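Local coordinates for giardin subunit alpha-1 (Giardia intestinalis, PDB 4EVF), which belongs to the annexin family, binds calcium and phospholipids in a calcium-dependent way, and takes part in parasite attachment to the intestinal mucosa, at residues 98-103 with 228-233; 176-181 with 222-227. All blocks are in the same frame, centred on the assembly; numbering follows the deposited sequence.

Contact 1 (98-103 with 228-233); sequences TVILCT and HRLAAY
Leu-230 lays its CD2 methyl over the side chains of Ile-100 and Leu-101, joining helix 227-240 to the turn after helix 92-100 in the all-helical annexin fold. The two sides come from the predicted second and fourth annexin repeats, so this apolar contact, close to the centre of the chain, joins parts of the chain 125 residues apart in sequence. The shortest approach is from Leu-230 CD2 to Leu-101 CB, 3.7 Å. With CG anti to the backbone N (chi1 -180°), Leu-230 extends toward segment 98-103, and its CD2 also lies 3.8 Å from Ile-100 CG2. The side chain of Ile-100 stands roughly perpendicular to that of Leu-230, while Leu-101 and Leu-230 run antiparallel alongside one another, each pointing its CB at the other segment. Backbone conformation accounts for the placing of Leu-101: it is the centre of an inverse gamma turn, closed by a weak bond of 3.0 Å from Cys-102 N to Ile-100 O. Arg-78 NH2 donates to Thr-98 O and, weakly, to Leu-101 O; Thr-103 is the N-cap of the next helix, its OG1 bonded to Asp-106 N. Cys-219 of helix 211-225 touches both Ile-100 and Leu-230, extending the apolar cluster to a third helix. The CD2 methyl of Leu-101 rests on the flank of helix 227-240, 4.0 Å from Leu-230 CB and 4.0 Å from the backbone N of Ala-231.

Contact 2 (176-181 with 222-227); sequences DFFGTV and FALLGM
Leu-224 projects from the last turn of helix 211-225 onto Phe-178 and Val-181, and these three buried residues carry the contact. Its CD1 methyl is the common meeting point, 3.8 Å from Val-181 CG1 and 4.0 Å from Phe-178 CD1, approaching the phenyl ring at a slant. The same methyl lies 3.9 Å from Phe-178 O, while the other branch, CD2, packs 3.8 Å from Val-181 O. These two carbonyl oxygens, though bordered by methyl groups, are not left without polar partners: NH1 of Arg-148 donates to both. One arginine thus ties Phe-178 O to Val-181 O, right beside the leucine. Val-181 holds CG1 between the backbone N and the carbonyl carbon (chi1 71°), which brings this methyl to Leu-224. Nearby, Val-181 N bonds to Phe-177 O, and Thr-180 OG1 donates to Asp-176 O over 2.6 Å, tilted 34° from the carbonyl plane. In segment 222-227, Gly-226 is the first residue past helix 211-225, has positive phi, and takes the N-cap position of helix 227-240. The contact brings the C-terminal turn of helix 211-225 against the C-terminal part of helix 171-180 and Val-181 after it. Around it, Trp-143 of helix 135-145 and Ser-183 and Tyr-186 of helix 183-196 also touch Leu-224, and Leu-139 of helix 135-145 packs against Phe-178.

Overall arrangement
The segments come along the chain in the order 98-103, 176-181, 222-227 and 228-233, so both segments of contact 2 fall between those of contact 1. The centres of the two contacts are about 11 Å apart, with contact 1 near the centre of the chain and contact 2 about 14 Å from it. They share a helical hairpin: helix 211-225 of contact 2 leads through Gly-226 directly into helix 227-240 of contact 1. Across the bend the rings of Phe-222 and Tyr-233 meet, and Met-227 packs against the 98-103 turn. Contact 2, where segment 222-227 spans the boundary between the predicted third and fourth repeats, thus runs on into contact 1, which joins segments of the predicted second and fourth.

Contact 1 (98-103 with 228-233)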
ATOM      1  N   THR A  98       1.691  -4.878   0.279  1.00 19.83           N
ATOM      2  CA  THR A  98       1.166  -5.492  -0.942  1.00 20.71           C
ATOM      3  C   THR A  98      -0.237  -6.107  -0.776  1.00 21.38           C
ATOM      4  O   THR A  98      -1.051  -6.076  -1.704  1.00 20.77           O
ATOM      5  CB  THR A  98       2.149  -6.567  -1.501  1.00 19.71           C
ATOM      6  OG1 THR A  98       2.395  -7.569  -0.512  1.00 23.39           O
ATOM      7  CG2 THR A  98       3.483  -5.945  -1.906  1.00 17.40           C
ATOM      8  N   VAL A  99      -0.514  -6.650   0.408  1.00 20.68           N
ATOM      9  CA  VAL A  99      -1.764  -7.358   0.666  1.00 19.59           C
ATOM     10  C   VAL A  99      -2.789  -6.460   1.372  1.00 20.22           C
ATOM     11  O   VAL A  99      -3.969  -6.449   1.023  1.00 19.51           O
ATOM     12  CB  VAL A  99      -1.517  -8.646   1.523  1.00 21.56           C
ATOM     13  CG1 VAL A  99      -2.828  -9.258   1.983  1.00 21.21           C
ATOM     14  CG2 VAL A  99      -0.710  -9.664   0.745  1.00 21.43           C
ATOM     15  N   ILE A 100      -2.339  -5.693   2.359  1.00 20.15           N
ATOM     16  CA  ILE A 100      -3.270  -4.908   3.163  1.00 16.69           C
ATOM     17  C   ILE A 100      -3.582  -3.526   2.579  1.00 18.75           C
ATOM     18  O   ILE A 100      -4.730  -3.091   2.589  1.00 22.21           O
ATOM     19  CB  ILE A 100      -2.807  -4.770   4.622  1.00 16.88           C
ATOM     20  CG1 ILE A 100      -2.511  -6.151   5.207  1.00 18.41           C
ATOM     21  CG2 ILE A 100      -3.879  -4.041   5.441  1.00 19.18           C
ATOM     22  CD1 ILE A 100      -2.039  -6.127   6.658  1.00 17.80           C
ATOM     23  N   LEU A 101      -2.556  -2.844   2.083  1.00 17.31           N
ATOM     24  CA  LEU A 101      -2.720  -1.555   1.432  1.00 20.35           C
ATOM     25  C   LEU A 101      -3.052  -1.818  -0.044  1.00 21.06           C
ATOM     26  O   LEU A 101      -2.211  -1.663  -0.932  1.00 19.16           O
ATOM     27  CB  LEU A 101      -1.439  -0.731   1.591  1.00 21.12           C
ATOM     28  CG  LEU A 101      -1.331   0.772   1.293  1.00 24.76           C
ATOM     29  CD1 LEU A 101      -1.129   0.972  -0.189  1.00 29.15           C
ATOM     30  CD2 LEU A 101      -2.512   1.603   1.820  1.00 18.33           C
ATOM     31  N   CYS A 102      -4.290  -2.233  -0.288  1.00 18.02           N
ATOM     32  CA  CYS A 102      -4.705  -2.623  -1.628  1.00 19.34           C
ATOM     33  C   CYS A 102      -6.228  -2.587  -1.711  1.00 20.77           C
ATOM     34  O   CYS A 102      -6.917  -3.021  -0.797  1.00 18.41           O
ATOM     35  CB  CYS A 102      -4.189  -4.022  -1.936  1.00 15.14           C
ATOM     36  SG  CYS A 102      -4.417  -4.598  -3.624  1.00 21.52           S
ATOM     37  N   THR A 103      -6.749  -2.050  -2.803  1.00 18.33           N
ATOM     38  CA  THR A 103      -8.194  -2.071  -3.028  1.00 21.56           C
ATOM     39  C   THR A 103      -8.582  -3.457  -3.560  1.00 22.09           C
ATOM     40  O   THR A 103      -7.761  -4.141  -4.164  1.00 20.22           O
ATOM     41  CB  THR A 103      -8.581  -1.011  -4.063  1.00 22.11           C
ATOM     42  OG1 THR A 103      -8.016  -1.372  -5.322  1.00 18.85           O
ATOM     43  CG2 THR A 103      -8.032   0.353  -3.672  1.00 25.37           C
ATOM     44  N   HIS A 228      -5.655   5.911   2.787  1.00 21.93           N
ATOM     45  CA  HIS A 228      -4.737   7.046   2.975  1.00 23.94           C
ATOM     46  C   HIS A 228      -4.211   7.122   4.405  1.00 20.16           C
ATOM     47  O   HIS A 228      -3.122   7.647   4.646  1.00 18.30           O
ATOM     48  CB  HIS A 228      -5.403   8.382   2.597  1.00 26.45           C
ATOM     49  CG  HIS A 228      -6.480   8.819   3.543  1.00 26.38           C
ATOM     50  ND1 HIS A 228      -7.703   8.184   3.628  1.00 30.60           N
ATOM     51  CD2 HIS A 228      -6.526   9.842   4.431  1.00 27.89           C
ATOM     52  CE1 HIS A 228      -8.449   8.789   4.538  1.00 28.43           C
ATOM     53  NE2 HIS A 228      -7.760   9.800   5.036  1.00 29.62           N
ATOM     54  N   ARG A 229      -4.989   6.589   5.342  1.00 19.91           N
ATOM     55  CA  ARG A 229      -4.572   6.532   6.740  1.00 22.25           C
ATOM     56  C   ARG A 229      -3.584   5.395   6.990  1.00 19.36           C
ATOM     57  O   ARG A 229      -2.693   5.522   7.821  1.00 18.61           O
ATOM     58  CB  ARG A 229      -5.785   6.434   7.669  1.00 23.47           C
ATOM     59  CG  ARG A 229      -6.672   7.669   7.612  1.00 26.84           C
ATOM     60  CD  ARG A 229      -7.858   7.576   8.539  1.00 29.24           C
ATOM     61  NE  ARG A 229      -7.483   7.817   9.932  1.00 31.25           N
ATOM     62  CZ  ARG A 229      -8.355   8.078  10.902  1.00 31.23           C
ATOM     63  NH1 ARG A 229      -9.652   8.139  10.627  1.00 36.06           N
ATOM     64  NH2 ARG A 229      -7.930   8.283  12.144  1.00 32.70           N
ATOM     65  N   LEU A 230      -3.747   4.279   6.288  1.00 17.41           N
ATOM     66  CA  LEU A 230      -2.739   3.230   6.341  1.00 16.76           C
ATOM     67  C   LEU A 230      -1.462   3.721   5.651  1.00 20.55           C
ATOM     68  O   LEU A 230      -0.349   3.497   6.148  1.00 17.37           O
ATOM     69  CB  LEU A 230      -3.240   1.920   5.709  1.00 17.73           C
ATOM     70  CG  LEU A 230      -2.219   0.778   5.739  1.00 16.77           C
ATOM     71  CD1 LEU A 230      -1.774   0.471   7.189  1.00 17.88           C
ATOM     72  CD2 LEU A 230      -2.733  -0.482   5.068  1.00 16.86           C
ATOM     73  N   ALA A 231      -1.626   4.386   4.502  1.00 16.92           N
ATOM     74  CA  ALA A 231      -0.496   5.002   3.809  1.00 20.93           C
ATOM     75  C   ALA A 231       0.310   5.928   4.734  1.00 16.50           C
ATOM     76  O   ALA A 231       1.537   5.851   4.784  1.00 17.61           O
ATOM     77  CB  ALA A 231      -0.978   5.772   2.584  1.00 17.69           C
ATOM     78  N   ALA A 232      -0.380   6.812   5.447  1.00 17.61           N
ATOM     79  CA  ALA A 232       0.288   7.725   6.383  1.00 17.48           C
ATOM     80  C   ALA A 232       1.168   6.949   7.371  1.00 19.40           C
ATOM     81  O   ALA A 232       2.336   7.283   7.581  1.00 18.08           O
ATOM     82  CB  ALA A 232      -0.724   8.536   7.134  1.00 21.28           C
ATOM     83  N   TYR A 233       0.574   5.927   7.980  1.00 18.79           N
ATOM     84  CA  TYR A 233       1.255   5.067   8.945  1.00 17.33           C
ATOM     85  C   TYR A 233       2.465   4.321   8.366  1.00 20.84           C
ATOM     86  O   TYR A 233       3.535   4.247   8.977  1.00 16.66           O
ATOM     87  CB  TYR A 233       0.255   4.059   9.518  1.00 18.78           C
ATOM     88  CG  TYR A 233       0.901   3.008  10.405  1.00 20.75           C
ATOM     89  CD1 TYR A 233       1.506   3.367  11.608  1.00 23.13           C
ATOM     90  CD2 TYR A 233       0.900   1.665  10.048  1.00 20.06           C
ATOM     91  CE1 TYR A 233       2.097   2.424  12.424  1.00 21.82           C
ATOM     92  CE2 TYR A 233       1.497   0.703  10.870  1.00 20.52           C
ATOM     93  CZ  TYR A 233       2.095   1.098  12.056  1.00 21.30           C
ATOM     94  OH  TYR A 233       2.696   0.167  12.890  1.00 20.93           O
TER

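Contact 2 (176-181 with 222-227)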
ATOM      1  N   ASP A 176     -12.305 -13.080  12.034  1.00 21.18           N
ATOM      2  CA  ASP A 176     -13.469 -12.981  11.169  1.00 24.07           C
ATOM      3  C   ASP A 176     -13.950 -11.535  11.081  1.00 21.23           C
ATOM      4  O   ASP A 176     -14.303 -11.066  10.013  1.00 18.24           O
ATOM      5  CB  ASP A 176     -14.589 -13.881  11.690  1.00 23.46           C
ATOM      6  CG  ASP A 176     -15.847 -13.757  10.873  1.00 26.14           C
ATOM      7  OD1 ASP A 176     -15.924 -14.428   9.822  1.00 30.05           O
ATOM      8  OD2 ASP A 176     -16.745 -12.981  11.271  1.00 30.75           O
ATOM      9  N   PHE A 177     -13.959 -10.822  12.204  1.00 18.43           N
ATOM     10  CA  PHE A 177     -14.415  -9.437  12.188  1.00 20.47           C
ATOM     11  C   PHE A 177     -13.546  -8.541  11.305  1.00 20.86           C
ATOM     12  O   PHE A 177     -14.037  -7.889  10.390  1.00 16.26           O
ATOM     13  CB  PHE A 177     -14.483  -8.843  13.598  1.00 19.61           C
ATOM     14  CG  PHE A 177     -14.841  -7.387  13.609  1.00 19.70           C
ATOM     15  CD1 PHE A 177     -13.850  -6.416  13.558  1.00 18.69           C
ATOM     16  CD2 PHE A 177     -16.171  -6.987  13.628  1.00 17.57           C
ATOM     17  CE1 PHE A 177     -14.182  -5.073  13.550  1.00 21.44           C
ATOM     18  CE2 PHE A 177     -16.501  -5.659  13.637  1.00 17.74           C
ATOM     19  CZ  PHE A 177     -15.517  -4.694  13.587  1.00 17.79           C
ATOM     20  N   PHE A 178     -12.250  -8.494  11.590  1.00 20.39           N
ATOM     21  CA  PHE A 178     -11.359  -7.657  10.798  1.00 19.95           C
ATOM     22  C   PHE A 178     -11.255  -8.138   9.344  1.00 17.17           C
ATOM     23  O   PHE A 178     -11.077  -7.331   8.433  1.00 16.07           O
ATOM     24  CB  PHE A 178      -9.989  -7.528  11.479  1.00 16.50           C
ATOM     25  CG  PHE A 178     -10.012  -6.618  12.670  1.00 16.02           C
ATOM     26  CD1 PHE A 178      -9.881  -5.251  12.505  1.00 18.76           C
ATOM     27  CD2 PHE A 178     -10.206  -7.122  13.946  1.00 15.75           C
ATOM     28  CE1 PHE A 178      -9.926  -4.397  13.594  1.00 20.09           C
ATOM     29  CE2 PHE A 178     -10.264  -6.282  15.032  1.00 17.89           C
ATOM     30  CZ  PHE A 178     -10.115  -4.915  14.860  1.00 20.81           C
ATOM     31  N   GLY A 179     -11.404  -9.442   9.126  1.00 18.65           N
ATOM     32  CA  GLY A 179     -11.337  -9.988   7.782  1.00 17.05           C
ATOM     33  C   GLY A 179     -12.573  -9.822   6.903  1.00 21.23           C
ATOM     34  O   GLY A 179     -12.477  -9.974   5.677  1.00 21.40           O
ATOM     35  N   THR A 180     -13.727  -9.503   7.499  1.00 20.72           N
ATOM     36  CA  THR A 180     -14.978  -9.439   6.725  1.00 22.46           C
ATOM     37  C   THR A 180     -15.835  -8.181   6.918  1.00 24.12           C
ATOM     38  O   THR A 180     -16.825  -7.979   6.199  1.00 21.74           O
ATOM     39  CB  THR A 180     -15.891 -10.680   6.988  1.00 24.43           C
ATOM     40  OG1 THR A 180     -16.320 -10.690   8.354  1.00 19.04           O
ATOM     41  CG2 THR A 180     -15.165 -11.990   6.673  1.00 25.34           C
ATOM     42  N   VAL A 181     -15.497  -7.349   7.892  1.00 17.53           N
ATOM     43  CA  VAL A 181     -16.284  -6.145   8.119  1.00 21.20           C
ATOM     44  C   VAL A 181     -16.065  -5.162   6.972  1.00 20.73           C
ATOM     45  O   VAL A 181     -14.936  -4.961   6.532  1.00 21.55           O
ATOM     46  CB  VAL A 181     -15.962  -5.465   9.473  1.00 19.71           C
ATOM     47  CG1 VAL A 181     -14.583  -4.829   9.439  1.00 16.61           C
ATOM     48  CG2 VAL A 181     -17.011  -4.419   9.799  1.00 20.11           C
ATOM     49  N   PHE A 222      -6.111   0.531  10.293  1.00 20.39           N
ATOM     50  CA  PHE A 222      -5.918   1.723   9.463  1.00 18.99           C
ATOM     51  C   PHE A 222      -6.522   1.553   8.073  1.00 19.69           C
ATOM     52  O   PHE A 222      -7.146   2.481   7.550  1.00 17.73           O
ATOM     53  CB  PHE A 222      -4.433   2.072   9.329  1.00 19.97           C
ATOM     54  CG  PHE A 222      -3.845   2.717  10.552  1.00 20.25           C
ATOM     55  CD1 PHE A 222      -2.694   2.201  11.138  1.00 23.62           C
ATOM     56  CD2 PHE A 222      -4.431   3.829  11.117  1.00 22.50           C
ATOM     57  CE1 PHE A 222      -2.148   2.789  12.269  1.00 22.71           C
ATOM     58  CE2 PHE A 222      -3.885   4.422  12.249  1.00 24.73           C
ATOM     59  CZ  PHE A 222      -2.744   3.898  12.821  1.00 27.07           C
ATOM     60  N   ALA A 223      -6.337   0.374   7.479  1.00 17.42           N
ATOM     61  CA  ALA A 223      -6.844   0.112   6.130  1.00 17.70           C
ATOM     62  C   ALA A 223      -8.347   0.315   6.109  1.00 21.18           C
ATOM     63  O   ALA A 223      -8.871   0.993   5.228  1.00 19.65           O
ATOM     64  CB  ALA A 223      -6.508  -1.303   5.690  1.00 19.90           C
ATOM     65  N   LEU A 224      -9.030  -0.273   7.091  1.00 18.82           N
ATOM     66  CA  LEU A 224     -10.487  -0.164   7.188  1.00 22.34           C
ATOM     67  C   LEU A 224     -10.939   1.274   7.425  1.00 22.93           C
ATOM     68  O   LEU A 224     -11.999   1.675   6.944  1.00 27.01           O
ATOM     69  CB  LEU A 224     -11.026  -1.111   8.273  1.00 18.53           C
ATOM     70  CG  LEU A 224     -10.789  -2.588   7.961  1.00 16.46           C
ATOM     71  CD1 LEU A 224     -11.054  -3.467   9.178  1.00 14.63           C
ATOM     72  CD2 LEU A 224     -11.636  -3.035   6.738  1.00 17.49           C
ATOM     73  N   LEU A 225     -10.129   2.056   8.146  1.00 21.31           N
ATOM     74  CA  LEU A 225     -10.419   3.481   8.348  1.00 24.61           C
ATOM     75  C   LEU A 225     -10.231   4.286   7.067  1.00 26.48           C
ATOM     76  O   LEU A 225     -10.902   5.290   6.842  1.00 27.49           O
ATOM     77  CB  LEU A 225      -9.544   4.079   9.448  1.00 25.95           C
ATOM     78  CG  LEU A 225      -9.868   3.656  10.879  1.00 21.08           C
ATOM     79  CD1 LEU A 225      -8.997   4.429  11.864  1.00 24.16           C
ATOM     80  CD2 LEU A 225     -11.349   3.890  11.160  1.00 24.54           C
ATOM     81  N   GLY A 226      -9.298   3.846   6.239  1.00 24.64           N
ATOM     82  CA  GLY A 226      -9.048   4.505   4.977  1.00 24.42           C
ATOM     83  C   GLY A 226      -7.649   4.203   4.500  1.00 23.68           C
ATOM     84  O   GLY A 226      -6.685   4.275   5.272  1.00 20.17           O
ATOM     85  N   MET A 227      -7.540   3.863   3.223  1.00 20.56           N
ATOM     86  CA  MET A 227      -6.258   3.538   2.621  1.00 23.07           C
ATOM     87  C   MET A 227      -5.214   4.652   2.803  1.00 21.79           C
ATOM     88  O   MET A 227      -4.025   4.364   2.949  1.00 18.78           O
ATOM     89  CB  MET A 227      -6.444   3.206   1.141  1.00 22.69           C
ATOM     90  CG  MET A 227      -7.103   1.859   0.893  1.00 26.75           C
ATOM     91  SD  MET A 227      -6.063   0.475   1.413  1.00 29.75           S
ATOM     92  CE  MET A 227      -7.311  -0.768   1.737  1.00 25.37           C
TER